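Local coordinates for lovastatin nonaketide synthase, polyketide synthase component (Aspergillus terreus, PDB 7CPX), which builds the nonaketide backbone of lovastatin by repeated malonyl-CoA condensation, methylation, ketoreduction and dehydration, working with the partner protein lovC to yield dihydromonacolin L, at residues A[101-115]-A[245-257]. The protein carries 2 engineered substitutions. Residues are numbered along the deposited sequence; the frame is centred on the assembly and turned at random.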
# COMPACT_ATOMS: atom_id res chain seq x y z
N LEU A 101 4.91 -23.78 25.54
CA LEU A 101 4.70 -23.68 26.98
C LEU A 101 3.93 -24.88 27.51
O LEU A 101 4.12 -25.27 28.66
CB LEU A 101 3.96 -22.39 27.32
CG LEU A 101 4.88 -21.19 27.58
CD1 LEU A 101 5.67 -20.84 26.33
CD2 LEU A 101 4.08 -20.01 28.07
N LEU A 102 3.08 -25.50 26.69
CA LEU A 102 2.41 -26.72 27.11
C LEU A 102 3.41 -27.85 27.29
O LEU A 102 3.34 -28.59 28.27
CB LEU A 102 1.34 -27.11 26.09
CG LEU A 102 0.01 -26.38 26.23
CD1 LEU A 102 -0.82 -26.56 24.98
CD2 LEU A 102 -0.74 -26.89 27.44
N LEU A 103 4.36 -27.99 26.36
CA LEU A 103 5.40 -28.98 26.53
C LEU A 103 6.19 -28.73 27.80
O LEU A 103 6.42 -29.65 28.60
CB LEU A 103 6.34 -28.97 25.31
CG LEU A 103 5.80 -29.59 24.03
CD1 LEU A 103 6.69 -29.23 22.86
CD2 LEU A 103 5.71 -31.09 24.17
N GLU A 104 6.59 -27.48 28.02
CA GLU A 104 7.38 -27.16 29.21
C GLU A 104 6.59 -27.45 30.48
O GLU A 104 7.11 -28.05 31.42
CB GLU A 104 7.82 -25.70 29.16
CG GLU A 104 8.81 -25.39 28.05
CD GLU A 104 9.19 -23.93 27.98
OE1 GLU A 104 8.47 -23.10 28.57
OE2 GLU A 104 10.22 -23.61 27.35
N THR A 105 5.32 -27.04 30.52
CA THR A 105 4.51 -27.23 31.72
C THR A 105 4.19 -28.70 31.95
O THR A 105 4.11 -29.14 33.10
CB THR A 105 3.21 -26.43 31.62
OG1 THR A 105 2.56 -26.72 30.38
CG2 THR A 105 3.51 -24.95 31.70
N VAL A 106 3.98 -29.47 30.88
CA VAL A 106 3.72 -30.89 31.05
C VAL A 106 4.96 -31.59 31.58
O VAL A 106 4.86 -32.46 32.45
CB VAL A 106 3.25 -31.51 29.72
CG1 VAL A 106 3.27 -33.02 29.81
CG2 VAL A 106 1.85 -31.03 29.40
N TYR A 107 6.14 -31.23 31.08
CA TYR A 107 7.36 -31.80 31.65
C TYR A 107 7.52 -31.40 33.11
O TYR A 107 7.93 -32.21 33.94
CB TYR A 107 8.59 -31.38 30.85
CG TYR A 107 9.85 -32.05 31.35
CD1 TYR A 107 10.17 -33.34 30.97
CD2 TYR A 107 10.70 -31.39 32.22
CE1 TYR A 107 11.32 -33.95 31.43
CE2 TYR A 107 11.85 -32.00 32.69
CZ TYR A 107 12.15 -33.28 32.29
OH TYR A 107 13.30 -33.89 32.75
N GLU A 108 7.20 -30.14 33.43
CA GLU A 108 7.28 -29.70 34.82
C GLU A 108 6.32 -30.49 35.71
O GLU A 108 6.66 -30.86 36.83
CB GLU A 108 6.98 -28.21 34.92
CG GLU A 108 8.07 -27.32 34.34
CD GLU A 108 7.68 -25.86 34.31
OE1 GLU A 108 6.58 -25.53 34.81
OE2 GLU A 108 8.46 -25.04 33.77
N ALA A 109 5.11 -30.74 35.21
CA ALA A 109 4.12 -31.49 35.99
C ALA A 109 4.56 -32.93 36.17
O ALA A 109 4.40 -33.50 37.25
CB ALA A 109 2.76 -31.43 35.30
N VAL A 110 5.11 -33.55 35.12
CA VAL A 110 5.62 -34.91 35.24
C VAL A 110 6.75 -34.95 36.26
O VAL A 110 6.82 -35.86 37.09
CB VAL A 110 6.08 -35.41 33.86
CG1 VAL A 110 6.79 -36.75 33.98
CG2 VAL A 110 4.89 -35.55 32.93
N THR A 111 7.64 -33.96 36.21
CA THR A 111 8.74 -33.90 37.16
C THR A 111 8.23 -33.76 38.59
O THR A 111 8.67 -34.47 39.49
CB THR A 111 9.66 -32.73 36.79
OG1 THR A 111 10.37 -33.03 35.59
CG2 THR A 111 10.64 -32.44 37.91
N ASN A 112 7.29 -32.84 38.81
CA ASN A 112 6.77 -32.60 40.15
C ASN A 112 6.03 -33.82 40.67
O ASN A 112 6.12 -34.15 41.86
CB ASN A 112 5.86 -31.37 40.15
CG ASN A 112 6.60 -30.11 39.76
OD1 ASN A 112 7.82 -30.01 39.92
ND2 ASN A 112 5.87 -29.13 39.25
N ALA A 113 5.28 -34.50 39.80
CA ALA A 113 4.59 -35.72 40.20
C ALA A 113 5.57 -36.81 40.61
O ALA A 113 5.17 -37.76 41.29
CB ALA A 113 3.70 -36.22 39.07
N GLY A 114 6.83 -36.70 40.20
CA GLY A 114 7.82 -37.69 40.56
C GLY A 114 7.89 -38.83 39.57
O GLY A 114 7.87 -40.00 39.96
N MET A 115 7.95 -38.50 38.28
CA MET A 115 7.93 -39.49 37.22
C MET A 115 9.08 -39.25 36.25
O MET A 115 9.36 -38.11 35.88
CB MET A 115 6.61 -39.45 36.46
CG MET A 115 5.43 -39.89 37.28
SD MET A 115 3.88 -39.67 36.39
CE MET A 115 2.76 -40.55 37.46
N GLY A 245 -5.92 -13.24 30.51
CA GLY A 245 -4.70 -13.61 31.21
C GLY A 245 -3.96 -14.68 30.45
O GLY A 245 -4.56 -15.58 29.86
N GLU A 246 -2.63 -14.58 30.47
CA GLU A 246 -1.77 -15.58 29.86
C GLU A 246 -1.43 -16.64 30.90
O GLU A 246 -0.83 -16.33 31.93
CB GLU A 246 -0.49 -14.96 29.32
CG GLU A 246 -0.68 -14.10 28.10
CD GLU A 246 0.63 -13.85 27.39
OE1 GLU A 246 1.69 -13.93 28.05
OE2 GLU A 246 0.62 -13.59 26.17
N ALA A 247 -1.81 -17.88 30.62
CA ALA A 247 -1.50 -18.97 31.54
C ALA A 247 -1.43 -20.27 30.76
O ALA A 247 -2.24 -20.52 29.86
CB ALA A 247 -2.54 -19.07 32.66
N VAL A 248 -0.46 -21.10 31.12
CA VAL A 248 -0.32 -22.45 30.59
C VAL A 248 -0.19 -23.38 31.79
O VAL A 248 0.81 -23.31 32.52
CB VAL A 248 0.89 -22.59 29.65
CG1 VAL A 248 0.96 -24.00 29.10
CG2 VAL A 248 0.79 -21.57 28.53
N CYS A 249 -1.17 -24.24 31.98
CA CYS A 249 -1.21 -25.15 33.11
C CYS A 249 -1.19 -26.58 32.61
O CYS A 249 -1.71 -26.88 31.54
CB CYS A 249 -2.46 -24.92 33.96
SG CYS A 249 -2.53 -25.92 35.46
N SER A 250 -0.56 -27.45 33.39
CA SER A 250 -0.59 -28.88 33.13
C SER A 250 -0.76 -29.59 34.46
O SER A 250 -0.10 -29.25 35.44
CB SER A 250 0.70 -29.35 32.44
OG SER A 250 0.90 -28.66 31.22
N VAL A 251 -1.65 -30.58 34.49
CA VAL A 251 -1.99 -31.29 35.71
C VAL A 251 -1.95 -32.78 35.40
O VAL A 251 -2.68 -33.26 34.53
CB VAL A 251 -3.36 -30.88 36.25
CG1 VAL A 251 -3.95 -31.96 37.12
CG2 VAL A 251 -3.25 -29.58 37.02
N VAL A 252 -1.10 -33.52 36.12
CA VAL A 252 -1.03 -34.96 35.96
C VAL A 252 -2.14 -35.59 36.80
O VAL A 252 -2.19 -35.40 38.02
CB VAL A 252 0.35 -35.50 36.37
CG1 VAL A 252 0.47 -36.97 36.04
CG2 VAL A 252 1.45 -34.71 35.69
N LEU A 253 -3.03 -36.33 36.14
CA LEU A 253 -4.18 -36.93 36.77
C LEU A 253 -4.06 -38.45 36.71
O LEU A 253 -3.62 -39.00 35.70
CB LEU A 253 -5.47 -36.50 36.07
CG LEU A 253 -5.78 -35.00 36.09
CD1 LEU A 253 -7.03 -34.71 35.31
CD2 LEU A 253 -5.93 -34.53 37.52
N LYS A 254 -4.44 -39.11 37.80
CA LYS A 254 -4.42 -40.56 37.86
C LYS A 254 -5.54 -41.01 38.78
O LYS A 254 -6.05 -40.24 39.59
CB LYS A 254 -3.08 -41.09 38.37
CG LYS A 254 -1.88 -40.52 37.64
CD LYS A 254 -0.58 -41.05 38.20
CE LYS A 254 -0.43 -42.54 37.95
NZ LYS A 254 0.93 -43.04 38.30
N THR A 255 -5.93 -42.27 38.63
CA THR A 255 -6.86 -42.85 39.58
C THR A 255 -6.16 -42.99 40.92
O THR A 255 -4.98 -43.36 40.99
CB THR A 255 -7.36 -44.21 39.10
OG1 THR A 255 -6.37 -45.21 39.35
CG2 THR A 255 -7.67 -44.18 37.61
N LEU A 256 -6.88 -42.67 42.00
CA LEU A 256 -6.25 -42.65 43.32
C LEU A 256 -5.50 -43.94 43.59
O LEU A 256 -4.36 -43.92 44.06
CB LEU A 256 -7.32 -42.40 44.39
CG LEU A 256 -6.83 -42.28 45.83
CD1 LEU A 256 -5.76 -41.21 45.95
CD2 LEU A 256 -7.99 -41.96 46.75
N SER A 257 -6.11 -45.08 43.26
CA SER A 257 -5.42 -46.36 43.43
C SER A 257 -4.18 -46.43 42.55
O SER A 257 -3.13 -46.92 42.99
CB SER A 257 -6.38 -47.51 43.10
OG SER A 257 -6.83 -47.42 41.76
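Ser250 meets Thr105 where helix 101-113 lies over strand 247-255, and the pair illustrates how a hydroxyl can be accommodated in an otherwise apolar helix-on-sheet interface. From Ser250, CB rests against the backbone of Thr105, 3.5 Å from its O. One bond further, OG, anti to its carbonyl carbon (chi1 -58°), donates a hydrogen bond to Thr105 OG1 at 2.7 Å, with Val106 CG2 beside it. Set between its own backbone N and carbonyl carbon (chi1 52°), Thr105 OG1 lies 2.7 Å from Leu101 O and 2.9 Å from Leu102 O, one turn back, either of which could take its proton. The strand is internal to a mixed sheet of the thiolase-fold ketosynthase domain, between strands 203-209 and 11-19; helix 369-386 packs on its other face, touching Cys249 and Val251. Val248 spreads both methyls beneath the helix: CG2 lies 3.5 Å from Leu101 CB, and CG1 is 3.7 Å from Leu102 CD2. Farther along, Val252 CG2 sits 3.6 Å from Ala109 CB. Beyond the Schellman turn at Gly114, extended Met115 and bent Lys254 reach toward each other tip to tip, CE against the lysine's CD and NZ; that ammonium forms salt bridges with Asp262 and Asp264.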